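Local coordinates for salicylic acid-binding protein 2 (Nicotiana tabacum, PDB 1XKL) that hydrolyses methyl salicylate to salicylic acid and methanol, releasing the active signal for systemic acquired resistance in plant defence, at residues 133-138 with 148-153; 12-17 with 177-182; 8-13 with 37-42. All coordinates share one frame; numbering follows the deposited sequence.

Interaction 3 and interaction 2 lie in the core, their centres about 8 and 9 Å from the centre of the chain, whereas interaction 1, at about 18 Å, is a partly exposed hairpin. Interactions 2 and 3 share Gly12 and Ala13, so the loop after strand 6-10 is held by 37-42 and by 177-182 together. Interaction 1 joins interaction 2 through Met149 O and Ser179 N, 2.6 Å apart, a probable hydrogen bond. Chemistry follows place: paired strand backbones in interaction 1, a backbone bond with close carbon-oxygen contacts in interaction 2, and a buried histidine with leucine packing in interaction 3. Segments of all three reach the bound benzoxathiin, interaction 3 only through Gly12 and Ala13.

Interaction 1 (133-138 with 148-153); sequences DTQFLP and SMFFGP. With STH (2-amino-4H-1,3-benzoxathiin-4-ol), chain E.
Ser148, Asp133 and Phe150 bury the most surface in this antiparallel hairpin, whose strand axes approach to 4.8 Å at 157°. Ser148 and Leu137 form a hydrogen-bonded pair: Ser148 N lies nearly along the carbonyl axis of Leu137, 2.7 Å from its O, and Leu137 N returns a bond to Ser148 O from above the carbonyl plane. Ser148 OG is 2.6 Å from a water that donates to Gln135 O. Phe150 pairs with Gln135, whose N gives an almost straight bond (175°) to Phe150 O at 2.9 Å. On the face that carries Ser148 and Leu137, Gln135 NE2 lies at the edge of the Phe150 ring, 4.0 Å from CD2. On the other face selenomethionine Met149 sets CG 3.6 Å from Phe136 CE1, in an oblique Met-aromatic contact. Beyond the strands, Asp133 CG takes the crowded position between N and carbonyl carbon (chi1 59°), with OD1 3.1 Å from Pro153 CD and OD2 3.2 Å from Gly152 CA. Accepting from Lys154 N and Phe155 N, this carboxylate lies at the N terminus of helix 153-160, whose partial positive charge would stabilise its negative form; Phe151 CZ and the Met149 methyl give the ligand a hydrocarbon surface.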
loop_
_atom_site.group_PDB
_atom_site.type_symbol
_atom_site.label_atom_id
_atom_site.label_comp_id
_atom_site.label_asym_id
_atom_site.label_seq_id
_atom_site.Cartn_x
_atom_site.Cartn_y
_atom_site.Cartn_z
ATOM N N ASP A 133 5.944 -24.045 -2.873
ATOM C CA ASP A 133 5.212 -22.790 -2.824
ATOM C C ASP A 133 4.952 -22.152 -4.181
ATOM O O ASP A 133 4.715 -20.949 -4.264
ATOM C CB ASP A 133 5.955 -21.798 -1.935
ATOM C CG ASP A 133 7.353 -21.519 -2.429
ATOM O OD1 ASP A 133 8.023 -20.648 -1.841
ATOM O OD2 ASP A 133 7.783 -22.173 -3.405
ATOM N N THR A 134 4.995 -22.945 -5.245
ATOM C CA THR A 134 4.747 -22.420 -6.583
ATOM C C THR A 134 3.270 -22.049 -6.732
ATOM O O THR A 134 2.396 -22.780 -6.268
ATOM C CB THR A 134 5.116 -23.453 -7.655
ATOM O OG1 THR A 134 6.523 -23.717 -7.597
ATOM C CG2 THR A 134 4.753 -22.934 -9.035
ATOM N N GLN A 135 2.995 -20.921 -7.383
ATOM C CA GLN A 135 1.626 -20.455 -7.568
ATOM C C GLN A 135 1.022 -20.718 -8.938
ATOM O O GLN A 135 1.583 -20.338 -9.963
ATOM C CB GLN A 135 1.522 -18.953 -7.311
ATOM C CG GLN A 135 1.729 -18.511 -5.881
ATOM C CD GLN A 135 1.277 -17.075 -5.676
ATOM O OE1 GLN A 135 0.085 -16.762 -5.804
ATOM N NE2 GLN A 135 2.224 -16.192 -5.369
ATOM N N PHE A 136 -0.144 -21.350 -8.944
ATOM C CA PHE A 136 -0.861 -21.639 -10.175
ATOM C C PHE A 136 -2.184 -20.872 -10.128
ATOM O O PHE A 136 -3.116 -21.269 -9.428
ATOM C CB PHE A 136 -1.111 -23.146 -10.286
ATOM C CG PHE A 136 0.103 -23.932 -10.693
ATOM C CD1 PHE A 136 0.503 -23.967 -12.024
ATOM C CD2 PHE A 136 0.864 -24.613 -9.746
ATOM C CE1 PHE A 136 1.647 -24.663 -12.411
ATOM C CE2 PHE A 136 2.012 -25.313 -10.121
ATOM C CZ PHE A 136 2.403 -25.337 -11.458
ATOM N N LEU A 137 -2.256 -19.766 -10.861
ATOM C CA LEU A 137 -3.466 -18.943 -10.881
ATOM C C LEU A 137 -4.110 -18.905 -12.262
ATOM O O LEU A 137 -3.423 -18.890 -13.282
ATOM C CB LEU A 137 -3.137 -17.516 -10.432
ATOM C CG LEU A 137 -2.456 -17.365 -9.065
ATOM C CD1 LEU A 137 -1.935 -15.947 -8.913
ATOM C CD2 LEU A 137 -3.435 -17.713 -7.948
ATOM N N PRO A 138 -5.452 -18.906 -12.314
ATOM C CA PRO A 138 -6.160 -18.866 -13.594
ATOM C C PRO A 138 -6.308 -17.428 -14.058
ATOM O O PRO A 138 -6.533 -16.535 -13.244
ATOM C CB PRO A 138 -7.506 -19.488 -13.252
ATOM C CG PRO A 138 -7.749 -18.958 -11.872
ATOM C CD PRO A 138 -6.392 -19.158 -11.204
ATOM N N SER A 148 -1.493 -19.507 -15.060
ATOM C CA SER A 148 -0.158 -18.930 -14.937
ATOM C C SER A 148 0.621 -19.715 -13.890
ATOM O O SER A 148 0.033 -20.270 -12.957
ATOM C CB SER A 148 -0.234 -17.446 -14.537
ATOM O OG SER A 148 -0.812 -17.277 -13.252
HETATM N N MSE A 149 1.939 -19.778 -14.059
HETATM C CA MSE A 149 2.809 -20.492 -13.131
HETATM C C MSE A 149 3.862 -19.524 -12.599
HETATM O O MSE A 149 4.527 -18.842 -13.376
HETATM C CB MSE A 149 3.486 -21.666 -13.850
HETATM C CG MSE A 149 4.440 -22.472 -12.987
HETATM SE SE MSE A 149 5.225 -23.978 -13.957
HETATM C CE MSE A 149 6.181 -22.967 -15.304
ATOM N N PHE A 150 4.004 -19.457 -11.281
ATOM C CA PHE A 150 4.974 -18.550 -10.671
ATOM C C PHE A 150 5.749 -19.246 -9.570
ATOM O O PHE A 150 5.216 -19.510 -8.491
ATOM C CB PHE A 150 4.254 -17.313 -10.115
ATOM C CG PHE A 150 5.177 -16.260 -9.550
ATOM C CD1 PHE A 150 6.372 -15.945 -10.184
ATOM C CD2 PHE A 150 4.827 -15.558 -8.400
ATOM C CE1 PHE A 150 7.209 -14.944 -9.683
ATOM C CE2 PHE A 150 5.657 -14.552 -7.890
ATOM C CZ PHE A 150 6.847 -14.249 -8.535
ATOM N N PHE A 151 7.012 -19.559 -9.851
ATOM C CA PHE A 151 7.861 -20.235 -8.875
ATOM C C PHE A 151 7.953 -19.437 -7.577
ATOM O O PHE A 151 8.040 -18.212 -7.595
ATOM C CB PHE A 151 9.276 -20.440 -9.438
ATOM C CG PHE A 151 9.327 -21.291 -10.676
ATOM C CD1 PHE A 151 8.353 -22.261 -10.909
ATOM C CD2 PHE A 151 10.366 -21.151 -11.590
ATOM C CE1 PHE A 151 8.416 -23.079 -12.036
ATOM C CE2 PHE A 151 10.438 -21.963 -12.720
ATOM C CZ PHE A 151 9.458 -22.932 -12.944
ATOM N N GLY A 152 7.919 -20.148 -6.455
ATOM C CA GLY A 152 8.022 -19.501 -5.164
ATOM C C GLY A 152 9.455 -19.631 -4.682
ATOM O O GLY A 152 10.230 -20.395 -5.264
ATOM N N PRO A 153 9.846 -18.904 -3.625
ATOM C CA PRO A 153 11.210 -18.959 -3.085
ATOM C C PRO A 153 11.674 -20.345 -2.620
ATOM O O PRO A 153 12.829 -20.720 -2.832
ATOM C CB PRO A 153 11.172 -17.936 -1.948
ATOM C CG PRO A 153 9.719 -17.922 -1.541
ATOM C CD PRO A 153 9.024 -17.944 -2.868
HETATM C C8 STH E . 9.715 -25.005 -16.554
HETATM O O8 STH E . 8.625 -25.056 -17.367
HETATM C C1 STH E . 9.856 -25.903 -15.372
HETATM C C2 STH E . 11.063 -25.801 -14.514
HETATM C C3 STH E . 11.194 -26.659 -13.385
HETATM C C4 STH E . 10.160 -27.594 -13.064
HETATM C C5 STH E . 8.991 -27.694 -13.880
HETATM C C6 STH E . 8.835 -26.857 -15.005
HETATM C C7 STH E . 12.146 -24.296 -16.096
HETATM O O2 STH E . 12.111 -24.891 -14.809
HETATM N N7 STH E . 12.812 -23.083 -15.983
HETATM S S7 STH E . 10.739 -24.095 -16.861
HETATM O O HOH W 1 0.776 -17.943 -11.244
#

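Interaction 2 (12-17 with 177-182); sequences GACHGG and RPSSLF. With STH (2-amino-4H-1,3-benzoxathiin-4-ol), chain E.
Neither segment is regular here; the backbones come nearest at Cys14 and Arg177, whose CA atoms are 4.7 Å apart. Gly12 to His15 form a type II turn, with Cys14 at positive phi (71°) and a weak closing bond from His15 N to Gly12 O. A hydrogen bond joins the segments, from Arg177 N to Cys14 O at 3.1 Å, the donor standing above the carbonyl plane. Arg177 O approaches Cys14 CA to 3.0 Å in a CA-H...O contact; this buried oxygen has no hydrogen-bond donor in the model, and its near neighbours are Cys14 CA, CB and SG. Cys14 SG, anti to its carbonyl carbon, lies 3.2 Å from Arg177 O. This turn follows strand 6-10 of the alpha/beta hydrolase fold, the place where that fold commonly supplies an oxyanion-hole amide. Ala13, which binds salicylate, holds its N 3.1 Å from ligand S7, a position consistent with such a role. Ser179 OG comes tip to tip with the Ala13 methyl, 3.0 Å from CB, its torsion (chi1 78°) placing it between its own N and carbonyl carbon. His15 ND1 donates to Ala13 O at 2.9 Å and His15 NE2 bonds Tyr161 OH, so both ring nitrogens are tied down. Leu181 brings CD2 within 3.4 Å of ligand O8, while Ser180 OG accepts from Phe182 N in an ST turn.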
loop_
_atom_site.group_PDB
_atom_site.type_symbol
_atom_site.label_atom_id
_atom_site.label_comp_id
_atom_site.label_asym_id
_atom_site.label_seq_id
_atom_site.Cartn_x
_atom_site.Cartn_y
_atom_site.Cartn_z
ATOM N N GLY A 12 14.226 -20.629 -19.506
ATOM C CA GLY A 12 13.060 -21.405 -19.145
ATOM C C GLY A 12 11.974 -20.536 -18.537
ATOM O O GLY A 12 12.073 -19.310 -18.546
ATOM N N ALA A 13 10.947 -21.170 -17.984
ATOM C CA ALA A 13 9.827 -20.455 -17.391
ATOM C C ALA A 13 10.179 -19.659 -16.145
ATOM O O ALA A 13 10.954 -20.105 -15.293
ATOM C CB ALA A 13 8.707 -21.434 -17.076
ATOM N N CYS A 14 9.585 -18.475 -16.047
ATOM C CA CYS A 14 9.800 -17.588 -14.913
ATOM C C CYS A 14 11.195 -16.966 -14.906
ATOM O O CYS A 14 11.522 -16.215 -13.990
ATOM C CB CYS A 14 9.565 -18.336 -13.596
ATOM S SG CYS A 14 7.889 -19.017 -13.363
ATOM N N HIS A 15 12.012 -17.277 -15.912
ATOM C CA HIS A 15 13.365 -16.718 -15.986
ATOM C C HIS A 15 13.528 -15.762 -17.163
ATOM O O HIS A 15 12.540 -15.349 -17.768
ATOM C CB HIS A 15 14.407 -17.843 -16.060
ATOM C CG HIS A 15 14.571 -18.591 -14.772
ATOM N ND1 HIS A 15 13.558 -19.338 -14.210
ATOM C CD2 HIS A 15 15.613 -18.659 -13.907
ATOM C CE1 HIS A 15 13.965 -19.829 -13.053
ATOM N NE2 HIS A 15 15.209 -19.432 -12.846
ATOM N N GLY A 16 14.770 -15.396 -17.475
ATOM C CA GLY A 16 15.023 -14.478 -18.580
ATOM C C GLY A 16 16.450 -14.552 -19.105
ATOM O O GLY A 16 17.239 -15.372 -18.644
ATOM N N GLY A 17 16.790 -13.700 -20.070
ATOM C CA GLY A 17 18.138 -13.713 -20.615
ATOM C C GLY A 17 19.195 -13.610 -19.531
ATOM O O GLY A 17 20.300 -14.139 -19.662
ATOM N N ARG A 177 9.625 -14.120 -12.640
ATOM C CA ARG A 177 8.317 -13.568 -12.930
ATOM C C ARG A 177 7.362 -14.702 -13.274
ATOM O O ARG A 177 7.789 -15.820 -13.580
ATOM C CB ARG A 177 8.405 -12.587 -14.102
ATOM C CG ARG A 177 9.256 -11.341 -13.832
ATOM C CD ARG A 177 9.427 -10.526 -15.105
ATOM N NE ARG A 177 8.148 -10.018 -15.591
ATOM C CZ ARG A 177 7.971 -9.434 -16.770
ATOM N NH1 ARG A 177 8.991 -9.280 -17.600
ATOM N NH2 ARG A 177 6.769 -9.000 -17.126
ATOM N N PRO A 178 6.051 -14.435 -13.223
ATOM C CA PRO A 178 5.102 -15.501 -13.554
ATOM C C PRO A 178 5.136 -15.866 -15.032
ATOM O O PRO A 178 5.391 -15.014 -15.878
ATOM C CB PRO A 178 3.753 -14.914 -13.130
ATOM C CG PRO A 178 3.963 -13.420 -13.266
ATOM C CD PRO A 178 5.362 -13.227 -12.734
ATOM N N SER A 179 4.929 -17.139 -15.349
ATOM C CA SER A 179 4.889 -17.533 -16.748
ATOM C C SER A 179 3.746 -18.530 -16.921
ATOM O O SER A 179 2.708 -18.393 -16.267
ATOM C CB SER A 179 6.238 -18.113 -17.224
ATOM O OG SER A 179 6.459 -19.444 -16.807
ATOM N N SER A 180 3.924 -19.536 -17.766
ATOM C CA SER A 180 2.853 -20.501 -18.004
ATOM C C SER A 180 3.430 -21.690 -18.746
ATOM O O SER A 180 4.467 -21.565 -19.389
ATOM C CB SER A 180 1.760 -19.823 -18.846
ATOM O OG SER A 180 0.701 -20.699 -19.188
ATOM N N LEU A 181 2.785 -22.846 -18.633
ATOM C CA LEU A 181 3.245 -24.029 -19.354
ATOM C C LEU A 181 2.440 -24.083 -20.642
ATOM O O LEU A 181 2.705 -24.904 -21.515
ATOM C CB LEU A 181 3.004 -25.304 -18.541
ATOM C CG LEU A 181 3.830 -25.485 -17.269
ATOM C CD1 LEU A 181 3.471 -26.801 -16.587
ATOM C CD2 LEU A 181 5.308 -25.463 -17.626
ATOM N N PHE A 182 1.449 -23.194 -20.741
ATOM C CA PHE A 182 0.583 -23.113 -21.915
ATOM C C PHE A 182 -0.058 -24.462 -22.270
ATOM O O PHE A 182 -0.211 -24.797 -23.444
ATOM C CB PHE A 182 1.387 -22.571 -23.103
ATOM C CG PHE A 182 1.947 -21.194 -22.867
ATOM C CD1 PHE A 182 1.127 -20.069 -22.948
ATOM C CD2 PHE A 182 3.275 -21.029 -22.484
ATOM C CE1 PHE A 182 1.622 -18.797 -22.644
ATOM C CE2 PHE A 182 3.780 -19.765 -22.177
ATOM C CZ PHE A 182 2.952 -18.648 -22.256
HETATM C C8 STH E . 9.715 -25.005 -16.554
HETATM O O8 STH E . 8.625 -25.056 -17.367
HETATM C C1 STH E . 9.856 -25.903 -15.372
HETATM C C2 STH E . 11.063 -25.801 -14.514
HETATM C C3 STH E . 11.194 -26.659 -13.385
HETATM C C4 STH E . 10.160 -27.594 -13.064
HETATM C C5 STH E . 8.991 -27.694 -13.880
HETATM C C6 STH E . 8.835 -26.857 -15.005
HETATM C C7 STH E . 12.146 -24.296 -16.096
HETATM O O2 STH E . 12.111 -24.891 -14.809
HETATM N N7 STH E . 12.812 -23.083 -15.983
HETATM S S7 STH E . 10.739 -24.095 -16.861
#

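Interaction 3 (8-13 with 37-42); sequences VLVHGA and LDLAAS. With STH (2-amino-4H-1,3-benzoxathiin-4-ol), chain E.
The His11 ring is the largest bump of this contact, and its hollow has three sides: Leu37 O, Asp38 C and Leu39 N at the ring edge, Leu39 CD1 over the ring, and Ser42 CB beside CE1. CG takes the crowded position between the backbone N and the carbonyl carbon (chi1 65°), which brings the ring to the loop. Leu39 N donates to NE2 of His11 at 2.9 Å, nearly straight (164°) and close to the ring plane. His11 ND1 donates in plane to a lone pair of Gly12 O, 2.7 Å away. One nitrogen accepting and the other donating would favour a neutral ring, its rotation fixed by the two bonds. Leu39 slides past the imidazole in the opposite direction, its CD1 off-centre and 4.1 Å from the centroid, a CH-pi contact. The same CD1 is 4.0 Å from Val10 CG1, the two side chains crossing at about a right angle. Leu37, its CG likewise crowded (chi1 78°), pushes CD2 to 3.0 Å from Leu9 O, a tight fit, with Val8 CG1 and Val10 CG2 near that branch. A water bridges the two backbones, donating to Leu9 O at 2.6 Å and to Leu37 O at 2.7 Å. Around this core, Tyr58 of helix 55-67 packs on His11, Leu39 and Ser42, helix 83-93 meets Val10 and Leu39, and strand 6-10 runs between strands 33-36 and 75-80.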
loop_
_atom_site.group_PDB
_atom_site.type_symbol
_atom_site.label_atom_id
_atom_site.label_comp_id
_atom_site.label_asym_id
_atom_site.label_seq_id
_atom_site.Cartn_x
_atom_site.Cartn_y
_atom_site.Cartn_z
ATOM N N VAL A 8 22.209 -18.958 -29.701
ATOM C CA VAL A 8 20.962 -18.327 -29.300
ATOM C C VAL A 8 20.512 -19.048 -28.046
ATOM O O VAL A 8 20.118 -20.221 -28.096
ATOM C CB VAL A 8 19.907 -18.462 -30.401
ATOM C CG1 VAL A 8 18.561 -17.957 -29.909
ATOM C CG2 VAL A 8 20.360 -17.675 -31.630
ATOM N N LEU A 9 20.581 -18.343 -26.920
ATOM C CA LEU A 9 20.225 -18.920 -25.632
ATOM C C LEU A 9 18.789 -18.586 -25.239
ATOM O O LEU A 9 18.397 -17.426 -25.175
ATOM C CB LEU A 9 21.213 -18.437 -24.564
ATOM C CG LEU A 9 22.707 -18.545 -24.909
ATOM C CD1 LEU A 9 23.538 -18.168 -23.675
ATOM C CD2 LEU A 9 23.049 -19.970 -25.346
ATOM N N VAL A 10 18.015 -19.629 -24.976
ATOM C CA VAL A 10 16.608 -19.487 -24.629
ATOM C C VAL A 10 16.342 -19.999 -23.230
ATOM O O VAL A 10 16.454 -21.200 -22.956
ATOM C CB VAL A 10 15.754 -20.257 -25.627
ATOM C CG1 VAL A 10 14.284 -19.966 -25.413
ATOM C CG2 VAL A 10 16.195 -19.906 -27.037
ATOM N N HIS A 11 15.972 -19.071 -22.354
ATOM C CA HIS A 11 15.689 -19.359 -20.954
ATOM C C HIS A 11 14.405 -20.167 -20.740
ATOM O O HIS A 11 13.607 -20.350 -21.660
ATOM C CB HIS A 11 15.592 -18.042 -20.180
ATOM C CG HIS A 11 14.437 -17.190 -20.598
ATOM N ND1 HIS A 11 13.143 -17.435 -20.188
ATOM C CD2 HIS A 11 14.372 -16.120 -21.423
ATOM C CE1 HIS A 11 12.332 -16.553 -20.742
ATOM N NE2 HIS A 11 13.051 -15.742 -21.497
ATOM N N GLY A 12 14.226 -20.629 -19.506
ATOM C CA GLY A 12 13.060 -21.405 -19.145
ATOM C C GLY A 12 11.974 -20.536 -18.537
ATOM O O GLY A 12 12.073 -19.310 -18.546
ATOM N N ALA A 13 10.947 -21.170 -17.984
ATOM C CA ALA A 13 9.827 -20.455 -17.391
ATOM C C ALA A 13 10.179 -19.659 -16.145
ATOM O O ALA A 13 10.954 -20.105 -15.293
ATOM C CB ALA A 13 8.707 -21.434 -17.076
ATOM N N LEU A 37 18.347 -13.713 -25.330
ATOM C CA LEU A 37 17.138 -12.919 -25.398
ATOM C C LEU A 37 16.157 -13.148 -24.261
ATOM O O LEU A 37 16.292 -14.071 -23.452
ATOM C CB LEU A 37 16.432 -13.141 -26.738
ATOM C CG LEU A 37 15.619 -14.426 -26.893
ATOM C CD1 LEU A 37 14.977 -14.444 -28.273
ATOM C CD2 LEU A 37 16.509 -15.629 -26.706
ATOM N N ASP A 38 15.173 -12.264 -24.201
ATOM C CA ASP A 38 14.122 -12.336 -23.206
ATOM C C ASP A 38 12.893 -12.763 -23.987
ATOM O O ASP A 38 12.576 -12.154 -25.007
ATOM C CB ASP A 38 13.849 -10.954 -22.607
ATOM C CG ASP A 38 14.694 -10.648 -21.386
ATOM O OD1 ASP A 38 14.728 -9.460 -21.000
ATOM O OD2 ASP A 38 15.305 -11.567 -20.798
ATOM N N LEU A 39 12.212 -13.811 -23.544
ATOM C CA LEU A 39 11.002 -14.217 -24.242
ATOM C C LEU A 39 9.931 -13.215 -23.812
ATOM O O LEU A 39 10.213 -12.297 -23.037
ATOM C CB LEU A 39 10.607 -15.649 -23.858
ATOM C CG LEU A 39 11.528 -16.735 -24.416
ATOM C CD1 LEU A 39 11.129 -18.099 -23.878
ATOM C CD2 LEU A 39 11.459 -16.723 -25.924
ATOM N N ALA A 40 8.714 -13.374 -24.321
ATOM C CA ALA A 40 7.626 -12.464 -23.973
ATOM C C ALA A 40 7.330 -12.507 -22.476
ATOM O O ALA A 40 7.361 -13.571 -21.856
ATOM C CB ALA A 40 6.373 -12.822 -24.764
ATOM N N ALA A 41 7.060 -11.334 -21.904
ATOM C CA ALA A 41 6.742 -11.193 -20.482
ATOM C C ALA A 41 7.796 -11.790 -19.555
ATOM O O ALA A 41 7.501 -12.170 -18.416
ATOM C CB ALA A 41 5.377 -11.811 -20.186
ATOM N N SER A 42 9.028 -11.865 -20.046
ATOM C CA SER A 42 10.137 -12.413 -19.270
ATOM C C SER A 42 11.288 -11.416 -19.197
ATOM O O SER A 42 11.462 -10.588 -20.096
ATOM C CB SER A 42 10.623 -13.713 -19.916
ATOM O OG SER A 42 9.532 -14.577 -20.188
HETATM C C8 STH E . 9.715 -25.005 -16.554
HETATM O O8 STH E . 8.625 -25.056 -17.367
HETATM C C1 STH E . 9.856 -25.903 -15.372
HETATM C C2 STH E . 11.063 -25.801 -14.514
HETATM C C3 STH E . 11.194 -26.659 -13.385
HETATM C C4 STH E . 10.160 -27.594 -13.064
HETATM C C5 STH E . 8.991 -27.694 -13.880
HETATM C C6 STH E . 8.835 -26.857 -15.005
HETATM C C7 STH E . 12.146 -24.296 -16.096
HETATM O O2 STH E . 12.111 -24.891 -14.809
HETATM N N7 STH E . 12.812 -23.083 -15.983
HETATM S S7 STH E . 10.739 -24.095 -16.861
HETATM O O HOH W 2 17.371 -16.476 -22.991
#